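Local coordinates for 182aa long hypothetical protein (Pyrococcus horikoshii, PDB 2GAN) that is of unknown function but, as a member of the GNAT family, probably transfers an acetyl group from acetyl-coenzyme A to an unidentified acceptor, at residues K59-S63 with Q64-E68; T71-D75 with N76-G80; V145-P148 with N149-A152; E19-F22 with R23-R26. All blocks are in the same frame, centred on the assembly; numbering follows the deposited sequence.

Interaction 1: K59-S63 with Q64-E68; sequences KFRLS and QEFDE. With SO4 (sulfate ion), chain D.
Glu65 OE1 is approached by two nitrogens of one guanidinium, Arg61 NE and Arg61 NH2, each 3.4 Å away and each through a weak, bent hydrogen bond of a salt bridge. The two side chains run alongside one another in the same direction, yet the carboxylate stands nearly perpendicular to the guanidinium, at 88°, so the flat two-pronged pairing is not formed. Arg61 makes shorter bonds with a sulfate ion, probably from the crystallisation liquor: NH1 and NH2 both reach the sulfate atom O4, at 2.7 Å from NH2, along the outer edge of the guanidinium. Phe111 N binds the same ion. This is the C-terminal end of helix 47-65, just before the chain enters strand 68-74 of the GNAT fold. Gln64 N still makes the regular bond to Phe60 O (2.8 Å), but Phe66 N passes to Arg61 O, also at 2.8 Å, five residues back, making the last turn a wider, pi-type one. A water donates to both Leu62 O and Phe66 O and bridges the two carbonyls. Phe66 CG stands opposite the carbonyl carbon and beside the backbone N (chi1 -62°), and the ring turns one face to the stem of Arg61, whose CB sits 3.9 Å from the ring centroid in a CH-pi contact. Leu62 CD1 meets Phe66 CD1 at 3.7 Å, and beyond the helix Phe111 meets the same ring.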
loop_
_atom_site.group_PDB
_atom_site.type_symbol
_atom_site.label_atom_id
_atom_site.label_comp_id
_atom_site.label_asym_id
_atom_site.label_seq_id
_atom_site.Cartn_x
_atom_site.Cartn_y
_atom_site.Cartn_z
ATOM N N LYS A 59 21.327 -13.174 3.727
ATOM C CA LYS A 59 22.693 -13.537 4.092
ATOM C C LYS A 59 23.658 -12.508 3.510
ATOM O O LYS A 59 24.528 -11.993 4.215
ATOM C CB LYS A 59 23.039 -14.937 3.571
ATOM C CG LYS A 59 24.343 -15.491 4.122
ATOM C CD LYS A 59 24.544 -16.950 3.732
ATOM C CE LYS A 59 25.825 -17.509 4.347
ATOM N NZ LYS A 59 26.033 -18.953 4.007
ATOM N N PHE A 60 23.492 -12.204 2.226
ATOM C CA PHE A 60 24.343 -11.229 1.566
ATOM C C PHE A 60 24.262 -9.834 2.175
ATOM O O PHE A 60 25.286 -9.211 2.437
ATOM C CB PHE A 60 24.017 -11.149 0.070
ATOM C CG PHE A 60 24.560 -9.910 -0.603
ATOM C CD1 PHE A 60 23.733 -8.809 -0.838
ATOM C CD2 PHE A 60 25.901 -9.836 -0.978
ATOM C CE1 PHE A 60 24.230 -7.655 -1.433
ATOM C CE2 PHE A 60 26.417 -8.686 -1.575
ATOM C CZ PHE A 60 25.579 -7.592 -1.804
ATOM N N ARG A 61 23.048 -9.338 2.395
ATOM C CA ARG A 61 22.886 -7.995 2.944
ATOM C C ARG A 61 23.494 -7.841 4.328
ATOM O O ARG A 61 24.124 -6.830 4.629
ATOM C CB ARG A 61 21.409 -7.631 3.018
ATOM C CG ARG A 61 20.696 -7.679 1.697
ATOM C CD ARG A 61 19.274 -7.227 1.898
ATOM N NE ARG A 61 19.035 -5.896 1.352
ATOM C CZ ARG A 61 17.941 -5.184 1.606
ATOM N NH1 ARG A 61 17.004 -5.679 2.398
ATOM N NH2 ARG A 61 17.777 -3.993 1.056
ATOM N N LEU A 62 23.275 -8.844 5.171
ATOM C CA LEU A 62 23.788 -8.844 6.529
ATOM C C LEU A 62 25.315 -8.872 6.521
ATOM O O LEU A 62 25.951 -8.248 7.367
ATOM C CB LEU A 62 23.247 -10.065 7.280
ATOM C CG LEU A 62 22.129 -9.979 8.339
ATOM C CD1 LEU A 62 21.356 -8.673 8.294
ATOM C CD2 LEU A 62 21.219 -11.174 8.148
ATOM N N SER A 63 25.902 -9.583 5.562
ATOM C CA SER A 63 27.364 -9.686 5.478
ATOM C C SER A 63 28.087 -8.521 4.800
ATOM O O SER A 63 29.104 -8.034 5.297
ATOM C CB SER A 63 27.758 -10.975 4.748
ATOM O OG SER A 63 27.336 -12.114 5.467
ATOM N N GLN A 64 27.564 -8.077 3.665
ATOM C CA GLN A 64 28.204 -7.007 2.906
ATOM C C GLN A 64 27.458 -5.676 2.845
ATOM O O GLN A 64 27.964 -4.655 3.299
ATOM C CB GLN A 64 28.443 -7.483 1.479
ATOM C CG GLN A 64 29.014 -8.882 1.403
ATOM C CD GLN A 64 30.453 -8.947 1.862
ATOM O OE1 GLN A 64 30.923 -9.985 2.329
ATOM N NE2 GLN A 64 31.168 -7.840 1.719
ATOM N N GLU A 65 26.261 -5.692 2.275
ATOM C CA GLU A 65 25.474 -4.481 2.101
ATOM C C GLU A 65 25.289 -3.569 3.314
ATOM O O GLU A 65 25.649 -2.399 3.263
ATOM C CB GLU A 65 24.113 -4.843 1.491
ATOM C CG GLU A 65 23.192 -3.656 1.229
ATOM C CD GLU A 65 22.158 -3.954 0.157
ATOM O OE1 GLU A 65 21.052 -3.374 0.204
ATOM O OE2 GLU A 65 22.462 -4.762 -0.750
ATOM N N PHE A 66 24.743 -4.090 4.403
ATOM C CA PHE A 66 24.507 -3.269 5.597
ATOM C C PHE A 66 25.786 -2.785 6.295
ATOM O O PHE A 66 26.679 -3.578 6.602
ATOM C CB PHE A 66 23.641 -4.049 6.595
ATOM C CG PHE A 66 22.270 -4.405 6.070
ATOM C CD1 PHE A 66 21.480 -5.336 6.740
ATOM C CD2 PHE A 66 21.764 -3.807 4.914
ATOM C CE1 PHE A 66 20.210 -5.672 6.269
ATOM C CE2 PHE A 66 20.491 -4.134 4.434
ATOM C CZ PHE A 66 19.715 -5.066 5.114
ATOM N N ASP A 67 25.882 -1.480 6.538
ATOM C CA ASP A 67 27.053 -0.926 7.222
ATOM C C ASP A 67 26.758 -0.847 8.724
ATOM O O ASP A 67 27.667 -0.926 9.556
ATOM C CB ASP A 67 27.404 0.459 6.661
ATOM C CG ASP A 67 27.945 0.394 5.233
ATOM O OD1 ASP A 67 28.849 -0.433 4.965
ATOM O OD2 ASP A 67 27.474 1.172 4.379
ATOM N N GLU A 68 25.473 -0.694 9.052
ATOM C CA GLU A 68 25.002 -0.648 10.430
ATOM C C GLU A 68 23.580 -1.189 10.476
ATOM O O GLU A 68 22.731 -0.792 9.674
ATOM C CB GLU A 68 25.027 0.781 10.970
ATOM C CG GLU A 68 26.410 1.381 11.017
ATOM C CD GLU A 68 26.452 2.737 11.707
ATOM O OE1 GLU A 68 27.554 3.312 11.787
ATOM O OE2 GLU A 68 25.403 3.232 12.166
HETATM S S SO4 D . 14.332 -3.258 1.751
HETATM O O1 SO4 D . 13.171 -3.456 2.642
HETATM O O2 SO4 D . 14.259 -1.928 1.106
HETATM O O3 SO4 D . 14.312 -4.309 0.716
HETATM O O4 SO4 D . 15.574 -3.341 2.533
HETATM O O HOH W 1 27.184 -5.872 8.143
#

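Interaction 2: T71-D75 with N76-G80; sequences TYQKD and NRIIG. With SO4 (sulfate ion), chain E.
Ile79 holds its CG1 wedged between its own backbone N and carbonyl carbon (chi1 59°), while Tyr72 has an anti chi1 (-171°); these two torsions lay the side chains next to each other, pointing the same way. Ile79 CG1 reaches the edge of the tyrosine ring, 3.8 Å from Tyr72 CD1, and Ile123 of helix 123-137 packs on both residues. Away from this pair, Ile78 CG2 lies 3.9 Å from Thr71 CB, while the extended side chain of Gln73 passes at a slant over Ile78 CG1, and Gln73 NE2 comes to 3.5 Å from Asn76 CA. The residues form the closed end of the beta hairpin of strands 68-74 and 78-85. Asp75 and Asn76 both adopt left-handed backbone angles, close to a type I' turn; the turn's own bond, Arg77 N to Lys74 O, is weak, and Lys74 N to Arg77 O (2.9 Å) is the sound one that pairs the strand ends. Further from the turn, Ile79 N bonds to Tyr72 O at 2.8 Å and Tyr72 N to Gly80 O, so two residues face a single tyrosine: a classic beta bulge. Arg77 folds back and grips Asn76 O side-on with NE and NH2, each at 3.0 Å and both from one face of the carbonyl plane. Asp75 OD2 is held by Met1 N, while Lys74 NZ makes a weak bond to a sulfate ion.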
loop_
_atom_site.group_PDB
_atom_site.type_symbol
_atom_site.label_atom_id
_atom_site.label_comp_id
_atom_site.label_asym_id
_atom_site.label_seq_id
_atom_site.Cartn_x
_atom_site.Cartn_y
_atom_site.Cartn_z
ATOM N N THR A 71 18.077 -2.603 15.693
ATOM C CA THR A 71 16.853 -3.340 15.943
ATOM C C THR A 71 16.207 -2.798 17.184
ATOM O O THR A 71 16.871 -2.216 18.040
ATOM C CB THR A 71 17.113 -4.833 16.229
ATOM O OG1 THR A 71 17.855 -4.950 17.450
ATOM C CG2 THR A 71 17.880 -5.484 15.098
ATOM N N TYR A 72 14.902 -2.982 17.280
ATOM C CA TYR A 72 14.208 -2.568 18.478
ATOM C C TYR A 72 13.955 -3.903 19.144
ATOM O O TYR A 72 13.381 -4.811 18.541
ATOM C CB TYR A 72 12.895 -1.853 18.160
ATOM C CG TYR A 72 12.267 -1.212 19.385
ATOM C CD1 TYR A 72 11.446 -1.946 20.239
ATOM C CD2 TYR A 72 12.520 0.125 19.704
ATOM C CE1 TYR A 72 10.888 -1.367 21.379
ATOM C CE2 TYR A 72 11.974 0.717 20.842
ATOM C CZ TYR A 72 11.158 -0.035 21.675
ATOM O OH TYR A 72 10.624 0.546 22.804
ATOM N N GLN A 73 14.431 -4.045 20.371
ATOM C CA GLN A 73 14.247 -5.287 21.090
ATOM C C GLN A 73 13.462 -5.074 22.368
ATOM O O GLN A 73 13.541 -4.019 23.008
ATOM C CB GLN A 73 15.602 -5.922 21.423
ATOM C CG GLN A 73 16.453 -6.268 20.202
ATOM C CD GLN A 73 17.707 -7.064 20.550
ATOM O OE1 GLN A 73 18.606 -7.229 19.713
ATOM N NE2 GLN A 73 17.772 -7.566 21.783
ATOM N N LYS A 74 12.689 -6.091 22.719
ATOM C CA LYS A 74 11.897 -6.087 23.931
ATOM C C LYS A 74 12.288 -7.382 24.619
ATOM O O LYS A 74 12.034 -8.468 24.094
ATOM C CB LYS A 74 10.404 -6.112 23.611
ATOM C CG LYS A 74 9.513 -5.842 24.817
ATOM C CD LYS A 74 8.040 -5.905 24.432
ATOM C CE LYS A 74 7.157 -5.112 25.395
ATOM N NZ LYS A 74 7.314 -5.531 26.817
ATOM N N ASP A 75 12.932 -7.273 25.773
ATOM C CA ASP A 75 13.342 -8.459 26.500
ATOM C C ASP A 75 14.155 -9.396 25.602
ATOM O O ASP A 75 13.851 -10.581 25.501
ATOM C CB ASP A 75 12.097 -9.175 27.047
ATOM C CG ASP A 75 11.361 -8.344 28.096
ATOM O OD1 ASP A 75 10.169 -8.612 28.348
ATOM O OD2 ASP A 75 11.981 -7.428 28.676
ATOM N N ASN A 76 15.177 -8.845 24.945
ATOM C CA ASN A 76 16.082 -9.608 24.069
ATOM C C ASN A 76 15.413 -10.238 22.853
ATOM O O ASN A 76 15.872 -11.267 22.349
ATOM C CB ASN A 76 16.777 -10.713 24.866
ATOM C CG ASN A 76 17.549 -10.180 26.051
ATOM O OD1 ASN A 76 17.917 -10.923 26.950
ATOM N ND2 ASN A 76 17.806 -8.887 26.051
ATOM N N ARG A 77 14.340 -9.621 22.378
ATOM C CA ARG A 77 13.622 -10.134 21.220
ATOM C C ARG A 77 13.483 -9.026 20.175
ATOM O O ARG A 77 12.993 -7.938 20.477
ATOM C CB ARG A 77 12.236 -10.625 21.645
ATOM C CG ARG A 77 11.804 -11.917 20.987
ATOM C CD ARG A 77 12.183 -13.141 21.822
ATOM N NE ARG A 77 13.598 -13.180 22.178
ATOM C CZ ARG A 77 14.156 -14.129 22.928
ATOM N NH1 ARG A 77 13.418 -15.128 23.402
ATOM N NH2 ARG A 77 15.451 -14.076 23.217
ATOM N N ILE A 78 13.908 -9.314 18.948
ATOM C CA ILE A 78 13.841 -8.349 17.862
ATOM C C ILE A 78 12.420 -8.168 17.349
ATOM O O ILE A 78 11.850 -9.091 16.766
ATOM C CB ILE A 78 14.737 -8.791 16.676
ATOM C CG1 ILE A 78 16.189 -8.897 17.134
ATOM C CG2 ILE A 78 14.612 -7.801 15.524
ATOM C CD1 ILE A 78 17.140 -9.402 16.058
ATOM N N ILE A 79 11.840 -6.990 17.571
ATOM C CA ILE A 79 10.484 -6.723 17.084
ATOM C C ILE A 79 10.469 -5.527 16.126
ATOM O O ILE A 79 9.409 -4.976 15.824
ATOM C CB ILE A 79 9.475 -6.447 18.237
ATOM C CG1 ILE A 79 9.927 -5.247 19.073
ATOM C CG2 ILE A 79 9.336 -7.677 19.124
ATOM C CD1 ILE A 79 8.978 -4.934 20.220
ATOM N N GLY A 80 11.651 -5.134 15.653
ATOM C CA GLY A 80 11.766 -4.024 14.722
ATOM C C GLY A 80 13.178 -3.948 14.177
ATOM O O GLY A 80 14.126 -4.264 14.886
HETATM S S SO4 E . 5.522 -5.125 29.909
HETATM O O1 SO4 E . 4.234 -4.908 29.222
HETATM O O2 SO4 E . 6.386 -3.946 29.724
HETATM O O3 SO4 E . 6.180 -6.316 29.347
HETATM O O4 SO4 E . 5.279 -5.337 31.350
#

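Interaction 3: V145-P148 with N149-A152; sequences VTFP and NLEA
A short 3-10 turn, in which Phe147 and Pro148 are tied to Leu150 and Glu151, connects strand 141-146 of the GNAT sheet to helix 152-158 and lies at the dimer interface. The sounder of its two backbone bonds runs from Glu151 N to Pro148 O at 2.9 Å. Leu150 N lies 3.0 Å from Phe147 O and completes the turn, although the position of this nitrogen is less certain. Closing the loop brings Phe147 and Leu150 side by side, pointing the same way: Leu150 CD1 touches Phe147 CB at 3.8 Å and lies 4.0 Å from Phe147 CD2, at an oblique approach to the ring. Ala34 and Trp95 of its own chain touch the phenylalanine, and Leu150 packs on Tyr32. Where the turn ends, Glu151 occupies the N-cap of helix 152-158; its carboxylate accepts from Tyr153 N and Ser154 N and also binds Tyr32 OH of the second subunit, so one buried acid both caps the helix and joins the two chains. Thr146, just upstream, pairs antiparallel with a strand of that subunit, which continues the sheet across the interface. On Glu151 itself, an anti chi1 (-177°) and a bend at chi2 (-84°) carry the carboxylate to the helix start, while Glu151 CB remains 3.4 Å from Pro148 O.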
loop_
_atom_site.group_PDB
_atom_site.type_symbol
_atom_site.label_atom_id
_atom_site.label_comp_id
_atom_site.label_asym_id
_atom_site.label_seq_id
_atom_site.Cartn_x
_atom_site.Cartn_y
_atom_site.Cartn_z
ATOM N N VAL A 145 14.013 3.766 -0.874
ATOM C CA VAL A 145 13.414 3.329 -2.125
ATOM C C VAL A 145 12.075 2.700 -1.779
ATOM O O VAL A 145 11.924 2.111 -0.712
ATOM C CB VAL A 145 14.298 2.285 -2.869
ATOM C CG1 VAL A 145 14.376 0.980 -2.076
ATOM C CG2 VAL A 145 13.727 2.027 -4.258
ATOM N N THR A 146 11.100 2.855 -2.667
ATOM C CA THR A 146 9.784 2.285 -2.443
ATOM C C THR A 146 9.270 1.748 -3.762
ATOM O O THR A 146 9.660 2.211 -4.826
ATOM C CB THR A 146 8.788 3.330 -1.908
ATOM O OG1 THR A 146 8.535 4.294 -2.932
ATOM C CG2 THR A 146 9.355 4.023 -0.692
ATOM N N PHE A 147 8.370 0.788 -3.673
ATOM C CA PHE A 147 7.815 0.147 -4.847
ATOM C C PHE A 147 6.317 0.398 -4.955
ATOM O O PHE A 147 5.518 -0.272 -4.311
ATOM C CB PHE A 147 8.114 -1.334 -4.737
ATOM C CG PHE A 147 9.538 -1.619 -4.356
ATOM C CD1 PHE A 147 10.572 -1.360 -5.253
ATOM C CD2 PHE A 147 9.850 -2.123 -3.098
ATOM C CE1 PHE A 147 11.894 -1.599 -4.905
ATOM C CE2 PHE A 147 11.170 -2.366 -2.737
ATOM C CZ PHE A 147 12.197 -2.105 -3.643
ATOM N N PRO A 148 5.917 1.358 -5.800
ATOM C CA PRO A 148 4.496 1.682 -5.964
ATOM C C PRO A 148 3.571 0.539 -6.386
ATOM O O PRO A 148 2.392 0.546 -6.040
ATOM C CB PRO A 148 4.516 2.845 -6.968
ATOM C CG PRO A 148 5.745 2.587 -7.767
ATOM C CD PRO A 148 6.750 2.137 -6.735
ATOM N N ASN A 149 4.087 -0.453 -7.104
ATOM C CA ASN A 149 3.227 -1.552 -7.528
ATOM C C ASN A 149 2.747 -2.369 -6.324
ATOM O O ASN A 149 1.977 -3.315 -6.474
ATOM C CB ASN A 149 3.954 -2.473 -8.522
ATOM C CG ASN A 149 4.822 -3.508 -7.833
ATOM O OD1 ASN A 149 5.930 -3.215 -7.388
ATOM N ND2 ASN A 149 4.310 -4.729 -7.729
ATOM N N LEU A 150 3.207 -2.003 -5.129
ATOM C CA LEU A 150 2.804 -2.708 -3.927
ATOM C C LEU A 150 1.640 -2.016 -3.223
ATOM O O LEU A 150 1.191 -2.457 -2.160
ATOM C CB LEU A 150 3.996 -2.859 -2.983
ATOM C CG LEU A 150 5.121 -3.685 -3.628
ATOM C CD1 LEU A 150 6.268 -3.845 -2.638
ATOM C CD2 LEU A 150 4.583 -5.067 -4.038
ATOM N N GLU A 151 1.158 -0.928 -3.813
ATOM C CA GLU A 151 0.023 -0.204 -3.245
ATOM C C GLU A 151 -1.090 -1.230 -3.097
ATOM O O GLU A 151 -1.327 -2.028 -4.003
ATOM C CB GLU A 151 -0.409 0.927 -4.180
ATOM C CG GLU A 151 -1.553 1.800 -3.661
ATOM C CD GLU A 151 -2.930 1.213 -3.949
ATOM O OE1 GLU A 151 -3.115 0.585 -5.016
ATOM O OE2 GLU A 151 -3.840 1.396 -3.116
ATOM N N ALA A 152 -1.764 -1.207 -1.953
ATOM C CA ALA A 152 -2.825 -2.161 -1.637
ATOM C C ALA A 152 -3.834 -2.513 -2.732
ATOM O O ALA A 152 -4.010 -3.690 -3.056
ATOM C CB ALA A 152 -3.566 -1.702 -0.392
#

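Interaction 4: E19-F22 with R23-R26; sequences ELMF and RIYR
Leu20 and Ile24 form a buried contact one turn apart within helix 14-27, on the side of the helix that lies against the central sheet. Their methyl groups meet at Leu20 CD1 and Ile24 CD1, 3.9 Å apart, and the selenium of Met21, a selenomethionine in this crystal, reaches the same Ile24 CD1 at 4.1 Å. A chi1 of -68° sets Ile24 CG1 beside its own backbone N and back towards the preceding turn, where Ile24 CG1 comes within 3.3 Å of Leu20 O. The backbone that carries them is alpha-helical: Ile24 N bonds to Leu20 O (3.1 Å), and Arg26 N to Phe22 O (2.8 Å). The aliphatic part of Arg23 passes over the preceding turn, with Arg23 CG 3.3 Å from Glu19 O; a bend at chi3 (55°) then turns the guanidinium towards Asp115, with which it forms a salt bridge, rather than towards the Glu19 carboxylate. Arg26 NH1 lies 3.9 Å from Phe22 CE2, reaching the ring obliquely, with the two planes 62° apart. Phe22 also meets Phe47 edge-to-face, and Tyr25 OH is hydrogen-bonded to Pro42 O. Leu20 packs on Ile78 and Thr81, Ile24 on Val113, and Met21 on Phe50 and Tyr54 of helix 47-65, whereas Glu19 and Arg26 are exposed. This is the pattern of an amphipathic helix laid on a beta sheet, as expected of the first helix of the GNAT fold.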
loop_
_atom_site.group_PDB
_atom_site.type_symbol
_atom_site.label_atom_id
_atom_site.label_comp_id
_atom_site.label_asym_id
_atom_site.label_seq_id
_atom_site.Cartn_x
_atom_site.Cartn_y
_atom_site.Cartn_z
ATOM N N GLU A 19 12.791 -15.322 10.287
ATOM C CA GLU A 19 11.458 -15.644 10.791
ATOM C C GLU A 19 10.593 -14.390 10.949
ATOM O O GLU A 19 9.375 -14.430 10.747
ATOM C CB GLU A 19 11.584 -16.408 12.121
ATOM C CG GLU A 19 10.263 -16.889 12.736
ATOM C CD GLU A 19 10.457 -18.056 13.701
ATOM O OE1 GLU A 19 11.548 -18.160 14.303
ATOM O OE2 GLU A 19 9.513 -18.864 13.865
ATOM N N LEU A 20 11.219 -13.277 11.315
ATOM C CA LEU A 20 10.482 -12.023 11.451
ATOM C C LEU A 20 10.011 -11.606 10.048
ATOM O O LEU A 20 8.856 -11.214 9.856
ATOM C CB LEU A 20 11.381 -10.932 12.059
ATOM C CG LEU A 20 10.890 -9.474 11.986
ATOM C CD1 LEU A 20 9.482 -9.367 12.550
ATOM C CD2 LEU A 20 11.839 -8.560 12.757
HETATM N N MSE A 21 10.895 -11.718 9.061
HETATM C CA MSE A 21 10.530 -11.341 7.704
HETATM C C MSE A 21 9.437 -12.235 7.122
HETATM O O MSE A 21 8.634 -11.786 6.300
HETATM C CB MSE A 21 11.769 -11.339 6.795
HETATM C CG MSE A 21 12.799 -10.278 7.182
HETATM SE SE MSE A 21 12.026 -8.480 7.227
HETATM C CE MSE A 21 12.596 -7.888 5.491
ATOM N N PHE A 22 9.400 -13.495 7.543
ATOM C CA PHE A 22 8.370 -14.410 7.051
ATOM C C PHE A 22 7.011 -14.042 7.632
ATOM O O PHE A 22 5.999 -14.042 6.927
ATOM C CB PHE A 22 8.694 -15.853 7.431
ATOM C CG PHE A 22 7.575 -16.813 7.153
ATOM C CD1 PHE A 22 7.098 -16.992 5.855
ATOM C CD2 PHE A 22 6.979 -17.521 8.189
ATOM C CE1 PHE A 22 6.041 -17.860 5.594
ATOM C CE2 PHE A 22 5.920 -18.392 7.941
ATOM C CZ PHE A 22 5.450 -18.563 6.641
ATOM N N ARG A 23 6.985 -13.730 8.920
ATOM C CA ARG A 23 5.731 -13.364 9.557
ATOM C C ARG A 23 5.174 -12.117 8.877
ATOM O O ARG A 23 3.966 -11.966 8.721
ATOM C CB ARG A 23 5.950 -13.168 11.069
ATOM C CG ARG A 23 6.211 -14.497 11.803
ATOM C CD ARG A 23 6.528 -14.331 13.291
ATOM N NE ARG A 23 5.479 -13.591 13.987
ATOM C CZ ARG A 23 5.619 -12.354 14.459
ATOM N NH1 ARG A 23 6.767 -11.711 14.328
ATOM N NH2 ARG A 23 4.591 -11.748 15.037
ATOM N N ILE A 24 6.062 -11.239 8.434
ATOM C CA ILE A 24 5.635 -10.029 7.740
ATOM C C ILE A 24 5.123 -10.394 6.346
ATOM O O ILE A 24 4.127 -9.848 5.875
ATOM C CB ILE A 24 6.796 -9.038 7.626
ATOM C CG1 ILE A 24 7.131 -8.515 9.027
ATOM C CG2 ILE A 24 6.436 -7.894 6.683
ATOM C CD1 ILE A 24 8.468 -7.838 9.127
ATOM N N TYR A 25 5.816 -11.325 5.695
ATOM C CA TYR A 25 5.438 -11.787 4.364
ATOM C C TYR A 25 4.043 -12.398 4.422
ATOM O O TYR A 25 3.252 -12.245 3.497
ATOM C CB TYR A 25 6.437 -12.840 3.873
ATOM C CG TYR A 25 6.256 -13.287 2.436
ATOM C CD1 TYR A 25 5.774 -14.565 2.134
ATOM C CD2 TYR A 25 6.631 -12.455 1.378
ATOM C CE1 TYR A 25 5.682 -15.004 0.810
ATOM C CE2 TYR A 25 6.546 -12.882 0.055
ATOM C CZ TYR A 25 6.075 -14.162 -0.224
ATOM O OH TYR A 25 6.054 -14.603 -1.531
ATOM N N ARG A 26 3.745 -13.092 5.510
ATOM C CA ARG A 26 2.439 -13.721 5.672
ATOM C C ARG A 26 1.390 -12.678 6.065
ATOM O O ARG A 26 0.314 -12.616 5.473
ATOM C CB ARG A 26 2.526 -14.816 6.738
ATOM C CG ARG A 26 1.265 -15.657 6.935
ATOM C CD ARG A 26 1.526 -16.723 7.993
ATOM N NE ARG A 26 1.864 -16.133 9.293
ATOM C CZ ARG A 26 2.409 -16.800 10.310
ATOM N NH1 ARG A 26 2.690 -18.091 10.189
ATOM N NH2 ARG A 26 2.668 -16.180 11.453
#

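In the fold
Interactions 4 and 2 touch directly, Ile78 CG2 lying 4.0 Å from Leu20 CD2, which seats helix 14-27 on the hairpin. Interaction 1 is followed almost at once by interaction 2 along the chain, although their centres are about 19 Å apart. Interactions 1, 3 and 4 do not touch one another, yet they converge on one sulfate: it is bound in interaction 1, and the side chains of Phe147 (interaction 3) and Met21 (interaction 4) each come within about 5 Å of it. The ion may therefore mark a pocket between these elements, possibly part of the acetyl-coenzyme A or substrate cleft. Interaction 3 alone reaches the second subunit.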